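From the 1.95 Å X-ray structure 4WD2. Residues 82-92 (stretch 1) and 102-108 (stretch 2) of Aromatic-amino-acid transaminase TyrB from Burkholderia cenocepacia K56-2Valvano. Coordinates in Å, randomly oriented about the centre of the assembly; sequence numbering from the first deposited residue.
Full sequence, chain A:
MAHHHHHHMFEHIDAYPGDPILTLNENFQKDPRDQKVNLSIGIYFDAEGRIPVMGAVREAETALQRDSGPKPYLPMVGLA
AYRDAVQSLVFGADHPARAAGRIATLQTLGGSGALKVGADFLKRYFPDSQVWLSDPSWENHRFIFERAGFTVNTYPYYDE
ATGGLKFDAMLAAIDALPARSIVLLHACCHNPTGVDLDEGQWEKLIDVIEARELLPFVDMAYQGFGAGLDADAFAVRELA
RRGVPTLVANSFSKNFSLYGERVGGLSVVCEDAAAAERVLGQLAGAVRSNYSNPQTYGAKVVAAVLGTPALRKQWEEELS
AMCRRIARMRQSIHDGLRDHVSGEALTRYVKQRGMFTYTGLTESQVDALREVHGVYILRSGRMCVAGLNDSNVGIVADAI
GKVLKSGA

Stretch 1 (82-92) YRDAVQSLVFG
Stretch 2 102-108: RIATLQT

Residues 82-91 form the last turns of a helix that begins earlier in the chain, with phi/psi near -63/-44 until F91 relaxes to -98/-14; residues 103-108 form an extended strand. The axes approach to 7.4 Å, and their N-to-C directions differ by 116°, so the strand runs obliquely against the helix. The closest CA pair is R83 and L106, 5.5 Å apart, and the contact buries 482 Å² in total.

Y82 (chi1 t, chi2 -86°) lays its ring along the Q107 side chain (chi1 t, chi2 t): Y82 CE1 lies 3.5 Å from Q107 CG, and Q107 OE1 sits over one ring face.

R83 (m, t, p, chi4 -139°) supplies the shortest polar link. R83 NE donates to T105 O at 2.7 Å with an N-H...O angle of 173°, nearly linear, and the carbonyl lies at the guanidinium edge, where the N-H groups point. A water extends this link: it accepts from R83 NH2 at 3.0 Å and from T105 N at 2.9 Å. The aliphatic part also packs, R83 CG lying 4.0 Å from L106 CA.

One turn on, V86 (t) makes a looser contact, V86 CG1 to T105 CG2 at 4.4 Å.

Q87 (t, t, chi3 92°) is extended, so its amide reaches the strand: Q87 NE2 donates to T105 OG1 at 3.1 Å and 167°, with T105 in the m rotamer. The same Q87 NE2 lies 3.3 Å from I103 O.

F91 (m, chi2 89°) receives I103 (m, t) over one face: I103 CD1 stands 3.6 Å from the centroid of the F91 ring and 6° off its normal, a CH-pi contact. G92 then leaves the helix with phi/psi 91/137, where a CB would jam against the preceding carbonyl oxygen.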

ATOM      1  N   TYR A  82      -1.976   1.146 -17.102  1.00 13.66           N
ATOM      2  CA  TYR A  82      -2.634   0.180 -16.217  1.00 13.33           C
ATOM      3  C   TYR A  82      -4.100   0.550 -15.967  1.00 11.60           C
ATOM      4  O   TYR A  82      -4.994  -0.281 -16.147  1.00 10.01           O
ATOM      5  CB  TYR A  82      -1.879   0.089 -14.887  1.00 11.60           C
ATOM      6  CG  TYR A  82      -2.453  -0.843 -13.827  1.00 12.03           C
ATOM      7  CD1 TYR A  82      -3.438  -0.410 -12.941  1.00 11.82           C
ATOM      8  CD2 TYR A  82      -1.962  -2.135 -13.673  1.00 12.18           C
ATOM      9  CE1 TYR A  82      -3.937  -1.250 -11.953  1.00 11.72           C
ATOM     10  CE2 TYR A  82      -2.452  -2.978 -12.689  1.00 12.44           C
ATOM     11  CZ  TYR A  82      -3.435  -2.531 -11.831  1.00 12.27           C
ATOM     12  OH  TYR A  82      -3.915  -3.372 -10.852  1.00 11.67           O
ATOM     13  N   ARG A  83      -4.333   1.790 -15.539  1.00 11.90           N
ATOM     14  CA  ARG A  83      -5.685   2.300 -15.275  1.00 11.33           C
ATOM     15  C   ARG A  83      -6.629   2.109 -16.465  1.00 12.42           C
ATOM     16  O   ARG A  83      -7.781   1.681 -16.312  1.00  9.08           O
ATOM     17  CB  ARG A  83      -5.631   3.788 -14.908  1.00 10.38           C
ATOM     18  CG  ARG A  83      -4.880   4.102 -13.632  1.00 10.42           C
ATOM     19  CD  ARG A  83      -4.588   5.589 -13.545  1.00 11.79           C
ATOM     20  NE  ARG A  83      -5.799   6.374 -13.734  1.00 11.77           N
ATOM     21  CZ  ARG A  83      -5.864   7.496 -14.439  1.00 13.46           C
ATOM     22  NH1 ARG A  83      -4.776   7.984 -15.027  1.00 13.86           N
ATOM     23  NH2 ARG A  83      -7.021   8.135 -14.549  1.00 14.04           N
ATOM     24  N   ASP A  84      -6.138   2.432 -17.654  1.00 13.64           N
ATOM     25  CA  ASP A  84      -6.961   2.307 -18.847  1.00 13.74           C
ATOM     26  C   ASP A  84      -7.258   0.851 -19.175  1.00 11.88           C
ATOM     27  O   ASP A  84      -8.385   0.501 -19.538  1.00 11.25           O
ATOM     28  CB  ASP A  84      -6.287   2.981 -20.033  1.00 14.62           C
ATOM     29  CG  ASP A  84      -7.089   2.838 -21.294  1.00 17.52           C
ATOM     30  OD1 ASP A  84      -8.114   3.538 -21.415  1.00 18.24           O
ATOM     31  OD2 ASP A  84      -6.706   2.019 -22.156  1.00 19.36           O
ATOM     32  N   ALA A  85      -6.242   0.004 -19.046  1.00 11.51           N
ATOM     33  CA  ALA A  85      -6.396  -1.425 -19.303  1.00 10.54           C
ATOM     34  C   ALA A  85      -7.369  -2.043 -18.305  1.00 11.20           C
ATOM     35  O   ALA A  85      -8.240  -2.824 -18.674  1.00 14.34           O
ATOM     36  CB  ALA A  85      -5.055  -2.125 -19.235  1.00 10.04           C
ATOM     37  N   VAL A  86      -7.215  -1.690 -17.035  1.00 10.86           N
ATOM     38  CA  VAL A  86      -8.098  -2.198 -15.995  1.00 11.03           C
ATOM     39  C   VAL A  86      -9.542  -1.772 -16.222  1.00  9.83           C
ATOM     40  O   VAL A  86     -10.464  -2.576 -16.085  1.00 10.42           O
ATOM     41  CB  VAL A  86      -7.636  -1.728 -14.608  1.00 12.49           C
ATOM     42  CG1 VAL A  86      -8.702  -2.008 -13.559  1.00 11.51           C
ATOM     43  CG2 VAL A  86      -6.341  -2.412 -14.252  1.00 14.96           C
ATOM     44  N   GLN A  87      -9.738  -0.504 -16.579  1.00  8.47           N
ATOM     45  CA  GLN A  87     -11.083   0.019 -16.798  1.00  7.11           C
ATOM     46  C   GLN A  87     -11.761  -0.693 -17.968  1.00  7.16           C
ATOM     47  O   GLN A  87     -12.940  -1.061 -17.900  1.00  7.13           O
ATOM     48  CB  GLN A  87     -11.030   1.524 -17.046  1.00  7.13           C
ATOM     49  CG  GLN A  87     -12.388   2.185 -17.027  1.00  8.15           C
ATOM     50  CD  GLN A  87     -12.317   3.611 -17.486  1.00  9.20           C
ATOM     51  OE1 GLN A  87     -12.486   3.905 -18.668  1.00 10.50           O
ATOM     52  NE2 GLN A  87     -12.050   4.509 -16.556  1.00  8.12           N
ATOM     53  N   SER A  88     -10.998  -0.900 -19.035  1.00  7.41           N
ATOM     54  CA  SER A  88     -11.478  -1.625 -20.212  1.00  9.26           C
ATOM     55  C   SER A  88     -11.814  -3.083 -19.885  1.00 10.11           C
ATOM     56  O   SER A  88     -12.835  -3.615 -20.326  1.00 10.74           O
ATOM     57  CB  SER A  88     -10.432  -1.567 -21.323  1.00 10.31           C
ATOM     58  OG  SER A  88     -10.919  -2.181 -22.500  1.00 12.53           O
ATOM     59  N   LEU A  89     -10.951  -3.734 -19.116  1.00 10.41           N
ATOM     60  CA  LEU A  89     -11.179  -5.126 -18.741  1.00 10.12           C
ATOM     61  C   LEU A  89     -12.444  -5.287 -17.910  1.00  8.95           C
ATOM     62  O   LEU A  89     -13.230  -6.204 -18.132  1.00  9.29           O
ATOM     63  CB  LEU A  89      -9.981  -5.669 -17.959  1.00  8.37           C
ATOM     64  CG  LEU A  89     -10.173  -7.033 -17.297  1.00  6.78           C
ATOM     65  CD1 LEU A  89     -10.323  -8.140 -18.335  1.00  7.16           C
ATOM     66  CD2 LEU A  89      -9.000  -7.322 -16.374  1.00  8.85           C
ATOM     67  N   VAL A  90     -12.634  -4.390 -16.948  1.00  8.41           N
ATOM     68  CA  VAL A  90     -13.759  -4.491 -16.024  1.00  8.69           C
ATOM     69  C   VAL A  90     -15.103  -4.134 -16.662  1.00  9.36           C
ATOM     70  O   VAL A  90     -16.084  -4.851 -16.476  1.00  9.46           O
ATOM     71  CB  VAL A  90     -13.544  -3.599 -14.790  1.00  9.19           C
ATOM     72  CG1 VAL A  90     -14.808  -3.552 -13.927  1.00  9.47           C
ATOM     73  CG2 VAL A  90     -12.371  -4.109 -13.974  1.00  9.89           C
ATOM     74  N   PHE A  91     -15.153  -3.034 -17.409  1.00  9.69           N
ATOM     75  CA  PHE A  91     -16.427  -2.543 -17.934  1.00  9.57           C
ATOM     76  C   PHE A  91     -16.677  -2.959 -19.380  1.00 10.48           C
ATOM     77  O   PHE A  91     -17.799  -2.843 -19.881  1.00 12.31           O
ATOM     78  CB  PHE A  91     -16.498  -1.014 -17.826  1.00  8.80           C
ATOM     79  CG  PHE A  91     -16.487  -0.505 -16.408  1.00  8.89           C
ATOM     80  CD1 PHE A  91     -15.291  -0.229 -15.763  1.00  8.74           C
ATOM     81  CD2 PHE A  91     -17.675  -0.297 -15.725  1.00  8.88           C
ATOM     82  CE1 PHE A  91     -15.276   0.230 -14.460  1.00  9.02           C
ATOM     83  CE2 PHE A  91     -17.665   0.172 -14.416  1.00  9.33           C
ATOM     84  CZ  PHE A  91     -16.464   0.430 -13.784  1.00  9.29           C
ATOM     85  N   GLY A  92     -15.634  -3.442 -20.043  1.00  8.43           N
ATOM     86  CA  GLY A  92     -15.699  -3.708 -21.465  1.00  6.99           C
ATOM     87  C   GLY A  92     -15.248  -2.468 -22.206  1.00  9.77           C
ATOM     88  O   GLY A  92     -15.630  -1.347 -21.848  1.00 10.38           O
ATOM     89  N   ARG A 102     -17.276   8.889 -17.592  1.00 10.90           N
ATOM     90  CA  ARG A 102     -17.990   8.888 -16.318  1.00 11.50           C
ATOM     91  C   ARG A 102     -17.362   7.991 -15.258  1.00 10.12           C
ATOM     92  O   ARG A 102     -17.911   7.852 -14.168  1.00  9.82           O
ATOM     93  CB  ARG A 102     -19.439   8.448 -16.525  1.00 12.32           C
ATOM     94  CG  ARG A 102     -20.305   9.445 -17.258  1.00 15.01           C
ATOM     95  CD  ARG A 102     -21.770   9.031 -17.199  1.00 18.55           C
ATOM     96  NE  ARG A 102     -22.076   7.898 -18.076  1.00 21.23           N
ATOM     97  CZ  ARG A 102     -22.626   8.018 -19.284  1.00 22.19           C
ATOM     98  NH1 ARG A 102     -22.929   9.222 -19.759  1.00 22.42           N
ATOM     99  NH2 ARG A 102     -22.876   6.936 -20.018  1.00 20.99           N
ATOM    100  N   ILE A 103     -16.224   7.377 -15.574  1.00  9.41           N
ATOM    101  CA  ILE A 103     -15.584   6.439 -14.648  1.00  8.23           C
ATOM    102  C   ILE A 103     -14.213   6.913 -14.184  1.00  8.18           C
ATOM    103  O   ILE A 103     -13.309   7.080 -14.993  1.00 10.05           O
ATOM    104  CB  ILE A 103     -15.400   5.045 -15.284  1.00  6.81           C
ATOM    105  CG1 ILE A 103     -16.712   4.509 -15.849  1.00  8.99           C
ATOM    106  CG2 ILE A 103     -14.841   4.060 -14.263  1.00  7.32           C
ATOM    107  CD1 ILE A 103     -16.525   3.213 -16.613  1.00  8.48           C
ATOM    108  N   ALA A 104     -14.057   7.126 -12.882  1.00  8.44           N
ATOM    109  CA  ALA A 104     -12.740   7.399 -12.315  1.00  8.06           C
ATOM    110  C   ALA A 104     -12.078   6.087 -11.909  1.00  9.18           C
ATOM    111  O   ALA A 104     -12.596   5.379 -11.050  1.00 11.58           O
ATOM    112  CB  ALA A 104     -12.848   8.347 -11.110  1.00  8.03           C
ATOM    113  N   THR A 105     -10.943   5.765 -12.530  1.00  8.83           N
ATOM    114  CA  THR A 105     -10.202   4.540 -12.215  1.00  9.72           C
ATOM    115  C   THR A 105      -8.762   4.815 -11.763  1.00 10.00           C
ATOM    116  O   THR A 105      -8.045   5.611 -12.380  1.00 10.22           O
ATOM    117  CB  THR A 105     -10.157   3.585 -13.426  1.00 10.64           C
ATOM    118  OG1 THR A 105     -11.486   3.189 -13.773  1.00 10.53           O
ATOM    119  CG2 THR A 105      -9.333   2.337 -13.107  1.00 11.49           C
ATOM    120  N   LEU A 106      -8.349   4.161 -10.680  1.00  9.58           N
ATOM    121  CA  LEU A 106      -6.958   4.212 -10.242  1.00 10.41           C
ATOM    122  C   LEU A 106      -6.423   2.837  -9.850  1.00 11.12           C
ATOM    123  O   LEU A 106      -7.180   1.920  -9.513  1.00  9.94           O
ATOM    124  CB  LEU A 106      -6.786   5.179  -9.064  1.00 11.71           C
ATOM    125  CG  LEU A 106      -7.369   4.761  -7.712  1.00 12.43           C
ATOM    126  CD1 LEU A 106      -6.527   5.322  -6.575  1.00 13.01           C
ATOM    127  CD2 LEU A 106      -8.813   5.225  -7.586  1.00 12.50           C
ATOM    128  N   GLN A 107      -5.101   2.720  -9.897  1.00 12.59           N
ATOM    129  CA  GLN A 107      -4.376   1.534  -9.473  1.00 12.29           C
ATOM    130  C   GLN A 107      -4.360   1.436  -7.952  1.00 12.11           C
ATOM    131  O   GLN A 107      -4.172   2.434  -7.262  1.00 11.54           O
ATOM    132  CB  GLN A 107      -2.951   1.577 -10.022  1.00 12.14           C
ATOM    133  CG  GLN A 107      -2.024   0.487  -9.529  1.00 11.34           C
ATOM    134  CD  GLN A 107      -0.579   0.781  -9.886  1.00 11.73           C
ATOM    135  OE1 GLN A 107      -0.306   1.534 -10.820  1.00 12.16           O
ATOM    136  NE2 GLN A 107       0.353   0.198  -9.135  1.00 11.04           N
ATOM    137  N   THR A 108      -4.571   0.232  -7.429  1.00 11.57           N
ATOM    138  CA  THR A 108      -4.637   0.035  -5.982  1.00 11.58           C
ATOM    139  C   THR A 108      -3.793  -1.148  -5.525  1.00 11.78           C
ATOM    140  O   THR A 108      -3.329  -1.955  -6.341  1.00 10.50           O
ATOM    141  CB  THR A 108      -6.094  -0.191  -5.494  1.00 10.08           C
ATOM    142  OG1 THR A 108      -6.592  -1.422  -6.028  1.00  9.13           O
ATOM    143  CG2 THR A 108      -7.001   0.961  -5.929  1.00  9.77           C
TER
HETATM  144  O   HOH W   1      -9.877   7.392 -14.677  1.00 12.72           O